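PDB 3PPI: 3-hydroxyacyl-CoA dehydrogenase type-2 from Mycobacterium avium, which probably catalyses the NAD-dependent oxidation of 3-hydroxyacyl-CoA thioesters to 3-oxoacyl-CoA. Local coordinates for residues Ala173-Tyr178 against Arg271-Gln276; Ser32-Gly37 against Ala93-Ala98; Val109-Phe114 against Asp138-Gly143; Gly209-Thr214 against Gly263-Glu268; Lys26-Ala31 against Asp53-Val58. All blocks are in the same frame, centred on the assembly; numbering follows the deposited sequence. Where two conformers were deposited one is given.

Interaction 1: Ala173-Tyr178 against Arg271-Gln276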
# COMPACT_ATOMS: atom_id res chain seq x y z
N ALA A 173 3.98 13.25 7.46
CA ALA A 173 4.17 13.07 6.04
C ALA A 173 3.11 13.88 5.30
O ALA A 173 2.94 15.08 5.57
CB ALA A 173 4.07 11.60 5.71
N SER A 174 2.41 13.23 4.38
CA SER A 174 1.33 13.81 3.58
C SER A 174 0.85 12.69 2.69
O SER A 174 1.63 11.78 2.36
CB SER A 174 1.82 14.99 2.70
OG SER A 174 0.87 15.31 1.68
N ILE A 175 -0.41 12.73 2.28
CA ILE A 175 -0.89 11.74 1.35
C ILE A 175 -0.27 11.97 -0.04
O ILE A 175 -0.35 11.10 -0.90
CB ILE A 175 -2.44 11.62 1.31
CG1 ILE A 175 -3.09 12.93 0.82
CG2 ILE A 175 -2.99 11.16 2.73
CD1 ILE A 175 -4.64 12.85 0.64
N ALA A 176 0.40 13.11 -0.24
CA ALA A 176 1.21 13.33 -1.44
C ALA A 176 2.31 12.27 -1.54
O ALA A 176 2.83 12.03 -2.63
CB ALA A 176 1.84 14.74 -1.44
N GLY A 177 2.67 11.68 -0.40
CA GLY A 177 3.64 10.58 -0.38
C GLY A 177 3.17 9.30 -1.05
O GLY A 177 4.00 8.47 -1.44
N TYR A 178 1.85 9.16 -1.19
CA TYR A 178 1.21 8.03 -1.83
C TYR A 178 0.63 8.39 -3.22
O TYR A 178 0.55 7.53 -4.10
CB TYR A 178 0.04 7.54 -0.96
CG TYR A 178 0.37 6.93 0.40
CD1 TYR A 178 1.20 5.82 0.49
CD2 TYR A 178 -0.22 7.42 1.57
CE1 TYR A 178 1.48 5.23 1.74
CE2 TYR A 178 0.02 6.84 2.81
CZ TYR A 178 0.87 5.73 2.88
OH TYR A 178 1.14 5.14 4.09
N ARG A 271 -3.44 7.91 7.71
CA ARG A 271 -4.02 8.90 6.80
C ARG A 271 -5.10 9.69 7.52
O ARG A 271 -6.00 9.10 8.12
CB ARG A 271 -4.63 8.24 5.55
CG ARG A 271 -3.66 7.45 4.67
CD ARG A 271 -4.34 6.89 3.41
NE ARG A 271 -4.82 7.99 2.55
CZ ARG A 271 -4.47 8.22 1.29
NH1 ARG A 271 -3.67 7.40 0.63
NH2 ARG A 271 -4.97 9.28 0.66
N LEU A 272 -5.01 11.02 7.45
CA LEU A 272 -5.97 11.92 8.12
C LEU A 272 -6.45 12.92 7.07
O LEU A 272 -5.84 13.96 6.88
CB LEU A 272 -5.29 12.63 9.29
CG LEU A 272 -6.17 13.47 10.20
CD1 LEU A 272 -7.14 12.57 10.95
CD2 LEU A 272 -5.31 14.33 11.17
N ASP A 273 -7.49 12.54 6.34
CA ASP A 273 -7.76 13.15 5.03
C ASP A 273 -9.22 13.19 4.53
O ASP A 273 -9.45 13.52 3.36
CB ASP A 273 -6.87 12.45 3.98
CG ASP A 273 -7.20 10.96 3.80
OD1 ASP A 273 -8.26 10.45 4.27
OD2 ASP A 273 -6.38 10.28 3.15
N GLY A 274 -10.19 12.89 5.39
CA GLY A 274 -11.60 12.94 4.97
C GLY A 274 -11.94 11.98 3.83
O GLY A 274 -12.89 12.19 3.10
N ALA A 275 -11.16 10.91 3.73
CA ALA A 275 -11.19 9.91 2.62
C ALA A 275 -10.74 10.46 1.25
O ALA A 275 -10.97 9.83 0.22
CB ALA A 275 -12.54 9.22 2.52
N GLN A 276 -10.05 11.61 1.24
CA GLN A 276 -9.51 12.15 0.00
C GLN A 276 -8.41 11.25 -0.61
O GLN A 276 -7.59 10.68 0.10
CB GLN A 276 -8.93 13.56 0.20
CG GLN A 276 -8.61 14.21 -1.12
CD GLN A 276 -8.04 15.61 -1.04
OE1 GLN A 276 -7.66 16.13 0.03
NE2 GLN A 276 -7.95 16.22 -2.21

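Interaction 2: Ser32-Gly37 against Ala93-Ala98. With MG (magnesium ion), chain F.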
# COMPACT_ATOMS: atom_id res chain seq x y z
N SER A 32 7.92 15.84 29.13
CA SER A 32 7.92 16.96 28.21
C SER A 32 7.99 16.49 26.76
O SER A 32 8.34 15.33 26.47
CB SER A 32 9.08 17.91 28.50
OG SER A 32 10.31 17.23 28.46
N ALA A 33 7.68 17.41 25.86
CA ALA A 33 7.57 17.15 24.43
C ALA A 33 8.14 18.33 23.65
O ALA A 33 8.14 19.47 24.13
CB ALA A 33 6.13 16.93 24.07
N ILE A 34 8.63 18.04 22.45
CA ILE A 34 9.04 19.07 21.48
C ILE A 34 8.13 18.97 20.26
O ILE A 34 7.91 17.88 19.74
CB ILE A 34 10.51 18.86 21.01
CG1 ILE A 34 11.50 19.15 22.13
CG2 ILE A 34 10.84 19.77 19.81
CD1 ILE A 34 12.86 18.51 21.89
N VAL A 35 7.61 20.10 19.80
CA VAL A 35 6.85 20.12 18.56
C VAL A 35 7.56 21.00 17.56
O VAL A 35 7.67 22.21 17.78
CB VAL A 35 5.40 20.62 18.77
CG1 VAL A 35 4.63 20.63 17.46
CG2 VAL A 35 4.67 19.75 19.82
N SER A 36 8.08 20.39 16.49
CA SER A 36 8.67 21.18 15.40
C SER A 36 7.53 21.81 14.59
O SER A 36 6.46 21.23 14.48
CB SER A 36 9.64 20.36 14.53
OG SER A 36 8.99 19.52 13.59
N GLY A 37 7.75 23.01 14.07
CA GLY A 37 6.68 23.82 13.50
C GLY A 37 5.62 24.23 14.52
O GLY A 37 4.47 24.49 14.15
N ALA A 93 19.74 22.29 21.47
CA ALA A 93 19.27 23.33 22.37
C ALA A 93 17.78 23.16 22.71
O ALA A 93 17.37 23.40 23.84
CB ALA A 93 19.53 24.74 21.79
N ALA A 94 16.98 22.76 21.73
CA ALA A 94 15.56 22.51 21.99
C ALA A 94 15.39 21.34 22.96
O ALA A 94 14.52 21.36 23.81
CB ALA A 94 14.80 22.27 20.68
N ILE A 95 16.25 20.33 22.84
CA ILE A 95 16.25 19.17 23.73
C ILE A 95 16.62 19.54 25.17
O ILE A 95 15.98 19.06 26.12
CB ILE A 95 17.17 18.06 23.18
CG1 ILE A 95 16.56 17.47 21.92
CG2 ILE A 95 17.39 16.97 24.21
CD1 ILE A 95 17.46 16.49 21.17
N GLU A 96 17.63 20.40 25.34
CA GLU A 96 18.03 20.84 26.67
C GLU A 96 16.90 21.65 27.33
O GLU A 96 16.64 21.49 28.51
CB GLU A 96 19.32 21.66 26.63
CG GLU A 96 20.57 20.87 26.19
CD GLU A 96 21.00 19.81 27.20
OE1 GLU A 96 21.34 20.18 28.34
OE2 GLU A 96 21.04 18.61 26.84
N ALA A 97 16.23 22.49 26.55
CA ALA A 97 15.09 23.26 27.06
C ALA A 97 13.93 22.34 27.51
O ALA A 97 13.40 22.49 28.60
CB ALA A 97 14.61 24.26 26.03
N ALA A 98 13.57 21.37 26.67
CA ALA A 98 12.53 20.39 27.02
C ALA A 98 12.84 19.64 28.32
O ALA A 98 11.93 19.38 29.11
CB ALA A 98 12.34 19.38 25.87
MG MG F . 3.80 25.47 11.87
O HOH W 1 2.98 23.18 11.79
O HOH W 2 5.16 27.47 12.08
O HOH W 3 5.48 24.99 10.42

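Interaction 3: Val109-Phe114 against Asp138-Gly143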
# COMPACT_ATOMS: atom_id res chain seq x y z
N VAL A 109 6.92 15.98 14.92
CA VAL A 109 7.70 16.67 13.90
C VAL A 109 6.71 17.22 12.88
O VAL A 109 6.27 16.50 11.98
CB VAL A 109 8.73 15.73 13.25
CG1 VAL A 109 9.65 16.48 12.30
CG2 VAL A 109 9.53 15.02 14.32
N ALA A 110 6.31 18.47 13.03
CA ALA A 110 5.17 19.00 12.30
C ALA A 110 5.48 20.27 11.53
O ALA A 110 4.56 20.99 11.17
CB ALA A 110 3.99 19.25 13.27
N HIS A 111 6.75 20.56 11.27
CA HIS A 111 7.10 21.71 10.45
C HIS A 111 6.51 21.53 9.04
O HIS A 111 6.64 20.47 8.42
CB HIS A 111 8.61 22.01 10.44
CG HIS A 111 9.48 20.87 10.01
ND1 HIS A 111 9.86 19.85 10.86
CD2 HIS A 111 10.08 20.60 8.82
CE1 HIS A 111 10.63 19.00 10.21
NE2 HIS A 111 10.77 19.42 8.97
N GLY A 112 5.84 22.59 8.56
CA GLY A 112 4.99 22.52 7.37
C GLY A 112 5.42 23.45 6.24
O GLY A 112 6.59 23.81 6.11
N GLY A 113 4.44 23.83 5.42
CA GLY A 113 4.67 24.61 4.21
C GLY A 113 4.58 23.75 2.96
O GLY A 113 4.28 22.55 3.03
N PHE A 114 4.86 24.39 1.82
CA PHE A 114 4.86 23.74 0.51
C PHE A 114 6.30 23.41 0.07
O PHE A 114 7.27 24.08 0.48
CB PHE A 114 4.27 24.67 -0.57
CG PHE A 114 2.83 25.10 -0.33
CD1 PHE A 114 1.84 24.17 -0.01
CD2 PHE A 114 2.46 26.44 -0.47
CE1 PHE A 114 0.51 24.57 0.20
CE2 PHE A 114 1.13 26.85 -0.28
CZ PHE A 114 0.16 25.90 0.06
N ASP A 138 15.72 18.43 1.85
CA ASP A 138 16.44 18.88 3.05
C ASP A 138 15.50 19.26 4.21
O ASP A 138 15.71 18.83 5.33
CB ASP A 138 17.35 20.08 2.76
CG ASP A 138 18.61 19.72 1.97
OD1 ASP A 138 19.04 18.54 1.91
OD2 ASP A 138 19.18 20.65 1.38
N LEU A 139 14.46 20.03 3.92
CA LEU A 139 13.56 20.52 4.96
C LEU A 139 12.67 19.40 5.51
O LEU A 139 12.58 19.22 6.73
CB LEU A 139 12.68 21.65 4.41
CG LEU A 139 11.69 22.29 5.39
CD1 LEU A 139 12.44 22.82 6.62
CD2 LEU A 139 10.87 23.41 4.74
N TYR A 140 12.02 18.64 4.62
CA TYR A 140 10.96 17.70 5.02
C TYR A 140 11.44 16.30 5.36
O TYR A 140 10.84 15.64 6.23
CB TYR A 140 9.85 17.64 3.96
CG TYR A 140 9.16 18.96 3.81
CD1 TYR A 140 8.36 19.45 4.83
CD2 TYR A 140 9.36 19.76 2.69
CE1 TYR A 140 7.75 20.70 4.73
CE2 TYR A 140 8.76 21.00 2.57
CZ TYR A 140 7.95 21.46 3.60
OH TYR A 140 7.37 22.71 3.53
N LEU A 141 12.49 15.83 4.68
CA LEU A 141 13.04 14.51 4.94
C LEU A 141 14.27 14.61 5.85
O LEU A 141 14.25 14.10 6.98
CB LEU A 141 13.36 13.77 3.64
CG LEU A 141 13.91 12.36 3.75
CD1 LEU A 141 13.07 11.49 4.73
CD2 LEU A 141 13.98 11.72 2.37
N ASN A 142 15.35 15.25 5.40
CA ASN A 142 16.56 15.38 6.24
C ASN A 142 16.24 16.06 7.59
O ASN A 142 16.69 15.61 8.63
CB ASN A 142 17.72 16.12 5.54
CG ASN A 142 18.25 15.38 4.32
OD1 ASN A 142 17.81 14.30 4.03
ND2 ASN A 142 19.19 15.97 3.60
N GLY A 143 15.44 17.12 7.56
CA GLY A 143 15.03 17.80 8.79
C GLY A 143 14.30 16.88 9.76
O GLY A 143 14.56 16.89 10.96

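Interaction 4: Gly209-Thr214 against Gly263-Glu268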
# COMPACT_ATOMS: atom_id res chain seq x y z
N GLY A 209 12.30 0.84 23.45
CA GLY A 209 10.92 1.08 23.84
C GLY A 209 10.42 2.46 23.47
O GLY A 209 9.73 3.12 24.26
N ILE A 210 10.74 2.90 22.25
CA ILE A 210 10.26 4.17 21.73
C ILE A 210 9.43 3.87 20.48
O ILE A 210 9.95 3.31 19.51
CB ILE A 210 11.41 5.13 21.38
CG1 ILE A 210 12.24 5.45 22.63
CG2 ILE A 210 10.87 6.41 20.76
CD1 ILE A 210 13.53 6.20 22.30
N ARG A 211 8.15 4.22 20.52
CA ARG A 211 7.28 3.98 19.38
C ARG A 211 7.46 5.10 18.37
O ARG A 211 7.73 6.24 18.75
CB ARG A 211 5.81 3.86 19.84
CG ARG A 211 5.55 2.49 20.58
CD ARG A 211 4.11 2.31 21.01
NE ARG A 211 3.71 3.41 21.87
CZ ARG A 211 3.01 4.48 21.50
NH1 ARG A 211 2.53 4.63 20.27
NH2 ARG A 211 2.77 5.41 22.41
N VAL A 212 7.32 4.76 17.09
CA VAL A 212 7.39 5.73 16.01
C VAL A 212 6.21 5.53 15.05
O VAL A 212 6.06 4.46 14.49
CB VAL A 212 8.69 5.64 15.22
CG1 VAL A 212 8.73 6.75 14.15
CG2 VAL A 212 9.90 5.76 16.15
N ASN A 213 5.41 6.58 14.89
CA ASN A 213 4.29 6.58 13.96
C ASN A 213 4.27 7.92 13.22
O ASN A 213 4.97 8.87 13.60
CB ASN A 213 2.97 6.37 14.67
CG ASN A 213 2.89 5.02 15.37
OD1 ASN A 213 2.74 3.99 14.72
ND2 ASN A 213 3.00 5.03 16.69
N THR A 214 3.48 7.96 12.16
CA THR A 214 3.42 9.09 11.27
C THR A 214 1.98 9.39 10.91
O THR A 214 1.17 8.47 10.72
CB THR A 214 4.20 8.74 9.99
OG1 THR A 214 5.59 8.61 10.33
CG2 THR A 214 4.02 9.78 8.86
N GLY A 263 -0.89 2.45 23.50
CA GLY A 263 0.33 1.68 23.73
C GLY A 263 0.74 0.66 22.67
O GLY A 263 1.88 0.19 22.70
N TYR A 264 -0.15 0.32 21.74
CA TYR A 264 0.17 -0.75 20.76
C TYR A 264 0.41 -0.25 19.34
O TYR A 264 0.93 -1.00 18.52
CB TYR A 264 -0.90 -1.85 20.76
CG TYR A 264 -0.36 -3.24 20.42
CD1 TYR A 264 0.69 -3.79 21.15
CD2 TYR A 264 -0.89 -4.00 19.39
CE1 TYR A 264 1.19 -5.05 20.86
CE2 TYR A 264 -0.39 -5.27 19.11
CZ TYR A 264 0.66 -5.78 19.85
OH TYR A 264 1.17 -7.03 19.59
N ILE A 265 0.06 0.99 19.03
CA ILE A 265 0.21 1.48 17.65
C ILE A 265 1.68 1.86 17.45
O ILE A 265 2.23 2.67 18.21
CB ILE A 265 -0.77 2.63 17.31
CG1 ILE A 265 -0.71 2.97 15.81
CG2 ILE A 265 -0.52 3.87 18.18
CD1 ILE A 265 -2.02 3.59 15.26
N ASN A 266 2.33 1.20 16.49
CA ASN A 266 3.75 1.39 16.24
C ASN A 266 4.09 1.07 14.78
O ASN A 266 3.55 0.13 14.20
CB ASN A 266 4.58 0.49 17.17
CG ASN A 266 6.05 0.92 17.28
OD1 ASN A 266 6.42 1.99 16.83
ND2 ASN A 266 6.88 0.06 17.90
N GLY A 267 5.02 1.84 14.21
CA GLY A 267 5.41 1.69 12.82
C GLY A 267 4.32 1.89 11.79
O GLY A 267 4.37 1.33 10.70
N GLU A 268 3.32 2.69 12.13
CA GLU A 268 2.13 2.86 11.33
C GLU A 268 2.05 4.27 10.77
O GLU A 268 2.48 5.24 11.39
CB GLU A 268 0.89 2.52 12.18
CG GLU A 268 -0.50 2.97 11.66
CD GLU A 268 -0.89 2.33 10.32
OE1 GLU A 268 -0.00 1.82 9.57
OE2 GLU A 268 -2.10 2.37 9.99
O HOH W 4 9.56 0.72 18.42

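Interaction 5: Lys26-Ala31 against Asp53-Val58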
# COMPACT_ATOMS: atom_id res chain seq x y z
N LYS A 26 -1.65 9.48 33.00
CA LYS A 26 -0.47 8.80 33.55
C LYS A 26 0.74 8.80 32.59
O LYS A 26 1.87 9.03 33.02
CB LYS A 26 -0.83 7.36 33.96
N GLN A 27 0.50 8.57 31.30
CA GLN A 27 1.57 8.61 30.30
C GLN A 27 2.39 9.92 30.40
O GLN A 27 3.60 9.91 30.24
CB GLN A 27 1.03 8.46 28.86
CG GLN A 27 0.45 7.07 28.46
CD GLN A 27 -1.07 6.94 28.71
OE1 GLN A 27 -1.60 7.46 29.69
NE2 GLN A 27 -1.76 6.23 27.82
N PHE A 28 1.72 11.03 30.67
CA PHE A 28 2.35 12.35 30.56
C PHE A 28 2.90 12.94 31.85
O PHE A 28 3.56 13.98 31.81
CB PHE A 28 1.37 13.35 29.94
CG PHE A 28 1.00 13.05 28.49
CD1 PHE A 28 1.69 12.11 27.72
CD2 PHE A 28 -0.04 13.75 27.90
CE1 PHE A 28 1.32 11.88 26.38
CE2 PHE A 28 -0.40 13.53 26.58
CZ PHE A 28 0.28 12.59 25.82
N GLU A 29 2.67 12.28 32.99
CA GLU A 29 3.12 12.80 34.28
C GLU A 29 4.64 12.98 34.28
O GLU A 29 5.40 12.06 33.96
CB GLU A 29 2.68 11.88 35.43
N GLY A 30 5.08 14.19 34.58
CA GLY A 30 6.51 14.51 34.69
C GLY A 30 7.24 14.61 33.36
O GLY A 30 8.44 14.81 33.33
N ALA A 31 6.51 14.52 32.25
CA ALA A 31 7.14 14.43 30.93
C ALA A 31 7.06 15.74 30.14
O ALA A 31 6.25 16.63 30.44
CB ALA A 31 6.50 13.30 30.12
N ASP A 53 -3.03 18.67 27.98
CA ASP A 53 -3.00 17.30 28.52
C ASP A 53 -1.97 17.06 29.62
O ASP A 53 -1.84 15.94 30.12
CB ASP A 53 -2.75 16.28 27.41
CG ASP A 53 -3.95 16.10 26.50
OD1 ASP A 53 -5.03 16.64 26.82
OD2 ASP A 53 -3.80 15.42 25.45
N GLY A 54 -1.20 18.09 29.97
CA GLY A 54 -0.31 18.02 31.13
C GLY A 54 1.17 17.94 30.82
O GLY A 54 1.98 17.86 31.74
N LEU A 55 1.54 17.96 29.54
CA LEU A 55 2.97 17.93 29.16
C LEU A 55 3.60 19.32 29.22
O LEU A 55 2.94 20.31 28.95
CB LEU A 55 3.16 17.36 27.74
CG LEU A 55 3.05 15.85 27.60
CD1 LEU A 55 2.86 15.45 26.14
CD2 LEU A 55 4.26 15.15 28.21
N GLY A 56 4.88 19.37 29.57
CA GLY A 56 5.70 20.56 29.30
C GLY A 56 6.02 20.48 27.82
O GLY A 56 6.29 19.39 27.32
N VAL A 57 5.97 21.61 27.11
CA VAL A 57 6.14 21.62 25.66
C VAL A 57 7.14 22.67 25.18
O VAL A 57 7.10 23.83 25.62
CB VAL A 57 4.81 21.85 24.94
CG1 VAL A 57 5.00 21.74 23.44
CG2 VAL A 57 3.78 20.83 25.40
N VAL A 58 8.03 22.26 24.29
CA VAL A 58 8.93 23.18 23.62
C VAL A 58 8.38 23.45 22.23
O VAL A 58 8.12 22.52 21.46
CB VAL A 58 10.34 22.63 23.53
CG1 VAL A 58 11.20 23.48 22.58
CG2 VAL A 58 10.94 22.57 24.92
O HOH W 5 4.77 17.17 32.67

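Interaction 1: Ala173-Tyr178 against Arg271-Gln276
Ile175 and Tyr178 meet Arg271 where the loop after strand 167-172 of a Rossmann-type fold comes up against the end of strand 269-272, one of the two outermost strands of the parallel sheet within the chain. No hydrogen bond crosses between the two segments; the crossing contacts are van der Waals ones on a guanidinium held by Asp273 on its own segment and by Glu179, next along the chain after Tyr178.

The apolar part comes from Ile175. Its CG2 lies over one face of the Arg271 guanidinium, displaced toward the rim, 3.4 Å from Arg271 NH2. The same methyl touches Asp273 OD2, while CD1 reaches on past Asp273 CB to Gln276 O, 3.7 Å away. With CG1 set between the backbone N and the carbonyl carbon (chi1 63°), the longer branch extends toward the turn.

The aromatic part is Tyr178, whose CD2 stands 3.6 Å from Arg271 NH1. Ring and guanidinium planes are only 11° apart, but NH1 meets the ring obliquely.

Ionic bonds fix the guanidinium. Arg271 NH1 forms a salt bridge with Glu179, and on the other flank NE and NH2 hold Asp273 side-on. Asp273 itself opens a type I' turn that ends at Gln276, and its strand neighbour Leu272 packs on Asn262 of the second subunit. On the loop side an ST turn, Ala176 N to Ser174 OG at 3.0 Å, spans Ile175.

Both guanidinium bonds to Asp273 converge on one oxygen: OD2 accepts from Arg271 NE at 2.8 Å and from Arg271 NH2 at 3.0 Å, each donor nearly in line with its C-O bond.

Interaction 2: Ser32-Gly37 against Ala93-Ala98
Strand 32-36, which presents Ser32 and Ile34 to the helix, and helix 93-98 approach nearly antiparallel, their N-to-C directions 147° apart and their axes 8.5 Å apart at the closest point. Ser32 and Ala98 mark the near end, and from there the two segments diverge.

One polar bond crosses. Ser32 OG donates to Ala98 O at 2.8 Å. The hydroxyl comes to this carbonyl from above its plane, 61° out of it, instead of meeting a lone pair. Its chi1 of 57° turns OG out between the backbone N and the carbonyl carbon, toward the helix. Ala98 ends the helix, where a carbonyl has no further turn to bond to, so the serine supplies a partner for it in a buried place.

The rest is apolar. Ile34 lays CG1 against Ala98 CB at 3.8 Å and sends CD1 on to Ile95, meeting Ile95 CG1 at 3.8 Å with the two side chains at about a right angle. CD1 also lies 4.4 Å from Ala94 CB. Small alanines on this helix face let the isoleucine come close to the helix backbone.

Just past the strand, Gly37 O binds a magnesium ion at 2.6 Å; three waters and Gly40 also belong to this metal site. The turn carries a glycine-rich pattern of the Rossmann type, which probably serves cofactor binding.

Strand 31-36 is an interior strand of the parallel sheet, between strands 56-61 and 103-109. On the Ile34 side, helix 130-156 touches Ile34 through Val151 and Ile95 through Leu150 and Val151, while helix 41-52 packs against Ala33 and Val35 on the other.

Interaction 3: Val109-Phe114 against Asp138-Gly143
His111 NE2 donates to Leu139 O at 2.9 Å, and Tyr140 OH donates to Gly112 O, also at 2.9 Å; these two bonds tie the loop after strand 103-109 to helix 130-156. The imidazole meets the leucine carbonyl edge-on, with the oxygen 15° out of the ring plane, and the N-H points to it only fairly straight, at 144°. With CG between the backbone N and the carbonyl carbon (chi1 56°), the end of the histidine side chain comes nearer the helix.

The helix has a wider, pi-type turn at this point. Gly143 N bonds to Asp138 O at 2.8 Å, while the carbonyl of Leu139 turns to the imidazole.

The tyrosine hydroxyl approaches Gly112 O from above the carbonyl plane, and the oxygens of His111 and Gly112 lie around the edge of its ring. Gly113 passes close by the hydroxyl, its C 3.0 Å from Tyr140 OH. Leu139 completes the packing: its CG covers one face of the Tyr140 ring, and its CD1 touches His111 CD2 at 3.9 Å.

Outside the segments, His111 ND1 bonds to Ser36 OG, so the imidazole bridges two strand ends and the helix. In short-chain dehydrogenases this loop usually borders the cofactor pocket. Since NE2 donates to a carbonyl while ND1 is bonded to Ser36, the ring's rotation is probably fixed from both sides.

Interaction 4: Gly209-Thr214 against Gly263-Glu268
Asn213 and Asn266 do by side-chain amide much of what backbone pairing would do between strand 210-214 and the loop 263-268. Asn213 spans the turn: ND2 gives a bond to Ile265 O at 2.9 Å, while OD1 accepts from Glu268 N at 3.0 Å. Asn266 reaches the other way, its CG anti to the backbone N (chi1 -163°), and OD1 takes the N-H of Val212 at 2.9 Å. Backbone bonds flank these: Gly267 N to Val212 O at 2.8 Å, and Thr214 N to Glu268 O at 3.0 Å.

Ile265 O is held twice. Besides Asn213 ND2, which comes from above the carbonyl plane, Arg211 NH1 donates to it at 2.9 Å, in that plane and with the oxygen at the edge of the guanidinium. Gly263 lies over one guanidinium face.

Second-shell partners hold these groups in turn. Glu165 pairs with Arg211 NE and Leu259 O takes a further bond from NH1. A water accepts from Asn266 ND2 and donates to Ile210 O, and Phe242 O of the second subunit accepts from the same amide. Glu268 OE2 reaches Arg271 N of that subunit, which brings the loop to the subunit interface.

Gly267 has positive phi, which favours glycine, two residues before strand 269-272. This is the return leg of a beta-alpha-beta crossover, in which helix 249-261 links the neighbouring parallel strands 210-217 and 269-272 of a Rossmann-type sheet.

Interaction 5: Lys26-Ala31 against Asp53-Val58
The Phe28 ring carries Leu55 on one face and Asp53 O at its edge, in plane. Leu55 CD1 sits 3.6 Å from the ring centroid and only 2° off the normal, a well-centred CH-pi contact, with Leu55 CG leaning on Phe28 CG. Leu55 is in the short connection that follows the first helix of this Rossmann-type beta-alpha-beta unit, after a Schellman motif at Gly54 and just before strand 56-61. Phe28 comes from the turn that leads into strand 31-36. Tyr106, on strand 103-109, meets the same phenyl edge-to-face.

At the ring edge, Asp53 O lies 3.6 Å from Phe28 CD2, and Asp53 CB 3.7 Å from Phe28 CE2. This carbonyl is buried without a hydrogen-bonding partner in the model, so the slightly positive ring hydrogens probably offer it some compensation. The carboxylate of Asp53 goes elsewhere, into a salt bridge with Arg49.

Leu55 also sets its second methyl, CD2, against Ala31. CD2 is 3.5 Å from Ala31 CB, tighter than usual for two carbons, and it presses on the carbonyl as well. A type II turn from Phe28 to Ala31, with Gly30 at positive phi, brings that alanine round.

Backbone pairing with strand 56-61 begins here. Ala31 O accepts from Gly56 N at 3.2 Å, in the carbonyl plane, and takes a second bond from a water at 2.7 Å, which also donates to Gly54 O at 3.0 Å.

Overall arrangement
Interactions 2 and 5 share the neighbouring interior strands 31-36 and 56-61, joined by backbone bonds between Ala33 and both Gly56 and Val58; their contacts are largely apolar. Interaction 3 is the most exposed, at the C-terminal end of strand 103-109, and meets interaction 2 through Ser36 O and Ala110 N, a probable hydrogen bond. Interactions 1 and 4 lie about 19 Å apart between centres, toward the other end of the sheet's strand order, where strands 210-217 and 269-272 are neighbours and the second subunit approaches; Ala173 packs on Thr214 between them. Interaction 4 is rich in amide bonds, whereas interaction 1 packs an ionic group against carbon. Interactions 1, 2, 4 and 5 are buried.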